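Local structure of ferredoxin-NADP reductase (Neisseria gonorrhoeae MIA_2011_03-10, 5TR9) at residues I132-S137 with M230-P235. The protein probably catalyses electron transfer between NADP(H) and ferredoxin or a related carrier protein through its bound FAD. Residues are numbered along the deposited sequence; the frame is centred on the assembly and turned at random.
Sequences IAPFLS and MICGNP
Phe135 carries most of this contact, reaching from the helix 133-139 to strand 227-233 and touching it with the far end of its ring. CE1 comes to 3.6 Å from Met230 CB and CE2 to 3.7 Å from Cys232 CB; these two CB atoms, both pointing toward helix 133-139, approach obliquely from opposite sides of the ring plane. Between them the backbone N of Ile231 lies at the ring edge, 4.1 Å from CZ. With CG anti to its carbonyl carbon (chi1 -61°), the flat ring extends from the helix towards the strand, where its end meets two apolar CB atoms and the backbone between them.

Sulfur adds two further contacts. The Met230 chain, extended at chi2, brings SD beside the ring, 5.4 Å from its centroid and 72° off the normal, an oblique Met-aromatic contact; the bend at chi3 (73°) then sets CE 4.2 Å from Phe135 CE1. The short Cys232 side chain reaches Pro134 CG with SG at 3.9 Å; proline is tolerated near the N-terminal end of a helix, where backbone N-H groups have no carbonyl of a preceding turn to bond.

Ile231 points the opposite way, onto helix 235-247, while Phe135 also packs on Met125 and Cys127 of the adjacent strand 122-128. Ala133 touches FAD, placing this buried packing beside the FAD pocket. A helix that follows one parallel strand, 122-128, and packs on it and its neighbour 227-233 is typical of the Rossmann-like NAD-binding domain, here that of a ferredoxin-NADP reductase.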
loop_
_atom_site.group_PDB
_atom_site.type_symbol
_atom_site.label_atom_id
_atom_site.label_comp_id
_atom_site.label_asym_id
_atom_site.label_seq_id
_atom_site.Cartn_x
_atom_site.Cartn_y
_atom_site.Cartn_z
ATOM N N ILE A 132 -2.443 0.974 1.588
ATOM C CA ILE A 132 -1.179 1.451 2.145
ATOM C C ILE A 132 -0.078 0.395 2.063
ATOM O O ILE A 132 1.102 0.744 2.048
ATOM C CB ILE A 132 -1.386 1.922 3.602
ATOM C CG1 ILE A 132 -0.186 2.739 4.077
ATOM C CG2 ILE A 132 -1.720 0.721 4.528
ATOM C CD1 ILE A 132 -0.372 3.413 5.419
ATOM N N ALA A 133 -0.436 -0.892 1.968
ATOM C CA ALA A 133 0.547 -1.976 2.088
ATOM C C ALA A 133 1.765 -1.838 1.178
ATOM O O ALA A 133 2.894 -1.888 1.696
ATOM C CB ALA A 133 -0.155 -3.322 1.853
ATOM N N PRO A 134 1.636 -1.683 -0.148
ATOM C CA PRO A 134 2.857 -1.578 -0.971
ATOM C C PRO A 134 3.689 -0.361 -0.627
ATOM O O PRO A 134 4.920 -0.379 -0.777
ATOM C CB PRO A 134 2.315 -1.491 -2.404
ATOM C CG PRO A 134 0.908 -0.942 -2.250
ATOM C CD PRO A 134 0.406 -1.553 -0.959
ATOM N N PHE A 135 3.043 0.706 -0.180
ATOM C CA PHE A 135 3.784 1.919 0.141
ATOM C C PHE A 135 4.595 1.753 1.422
ATOM O O PHE A 135 5.642 2.394 1.567
ATOM C CB PHE A 135 2.808 3.103 0.210
ATOM C CG PHE A 135 2.097 3.361 -1.099
ATOM C CD1 PHE A 135 2.801 3.354 -2.302
ATOM C CD2 PHE A 135 0.732 3.579 -1.135
ATOM C CE1 PHE A 135 2.159 3.566 -3.515
ATOM C CE2 PHE A 135 0.076 3.797 -2.356
ATOM C CZ PHE A 135 0.800 3.791 -3.543
ATOM N N LEU A 136 4.167 0.869 2.336
ATOM C CA LEU A 136 5.001 0.579 3.505
ATOM C C LEU A 136 6.324 -0.058 3.085
ATOM O O LEU A 136 7.395 0.306 3.599
ATOM C CB LEU A 136 4.255 -0.324 4.490
ATOM C CG LEU A 136 2.980 0.293 5.078
ATOM C CD1 LEU A 136 2.266 -0.708 5.984
ATOM C CD2 LEU A 136 3.301 1.562 5.847
ATOM N N SER A 137 6.281 -1.002 2.135
ATOM C CA SER A 137 7.519 -1.608 1.657
ATOM C C SER A 137 8.392 -0.581 0.948
ATOM O O SER A 137 9.614 -0.560 1.140
ATOM C CB SER A 137 7.198 -2.782 0.721
ATOM O OG SER A 137 8.383 -3.479 0.360
ATOM N N MET A 230 1.488 8.008 -6.942
ATOM C CA MET A 230 1.163 6.589 -6.972
ATOM C C MET A 230 -0.148 6.405 -6.225
ATOM O O MET A 230 -0.369 7.047 -5.197
ATOM C CB MET A 230 2.271 5.752 -6.333
ATOM C CG MET A 230 3.658 6.062 -6.899
ATOM S SD MET A 230 4.941 5.077 -6.124
ATOM C CE MET A 230 4.614 3.469 -6.866
ATOM N N ILE A 231 -1.027 5.560 -6.755
ATOM C CA ILE A 231 -2.376 5.407 -6.219
ATOM C C ILE A 231 -2.640 3.932 -5.983
ATOM O O ILE A 231 -2.506 3.125 -6.908
ATOM C CB ILE A 231 -3.448 5.953 -7.176
ATOM C CG1 ILE A 231 -3.041 7.301 -7.774
ATOM C CG2 ILE A 231 -4.801 6.044 -6.443
ATOM C CD1 ILE A 231 -3.996 7.755 -8.897
ATOM N N CYS A 232 -3.095 3.586 -4.779
ATOM C CA CYS A 232 -3.479 2.202 -4.504
ATOM C C CYS A 232 -4.628 2.210 -3.506
ATOM O O CYS A 232 -4.465 2.683 -2.382
ATOM C CB CYS A 232 -2.296 1.381 -3.965
ATOM S SG CYS A 232 -2.703 -0.388 -3.739
ATOM N N GLY A 233 -5.782 1.691 -3.902
ATOM C CA GLY A 233 -6.940 1.785 -3.029
ATOM C C GLY A 233 -8.124 1.073 -3.637
ATOM O O GLY A 233 -7.982 0.296 -4.585
ATOM N N ASN A 234 -9.311 1.330 -3.078
ATOM C CA ASN A 234 -10.482 0.663 -3.622
ATOM C C ASN A 234 -10.704 1.133 -5.063
ATOM O O ASN A 234 -10.315 2.250 -5.434
ATOM C CB ASN A 234 -11.725 0.884 -2.740
ATOM C CG ASN A 234 -12.117 2.344 -2.590
ATOM O OD1 ASN A 234 -12.726 2.931 -3.487
ATOM N ND2 ASN A 234 -11.844 2.919 -1.411
ATOM N N PRO A 235 -11.240 0.259 -5.919
ATOM C CA PRO A 235 -11.357 0.594 -7.349
ATOM C C PRO A 235 -12.036 1.923 -7.611
ATOM O O PRO A 235 -11.577 2.669 -8.482
ATOM C CB PRO A 235 -12.164 -0.584 -7.899
ATOM C CG PRO A 235 -11.731 -1.738 -7.044
ATOM C CD PRO A 235 -11.567 -1.154 -5.655
#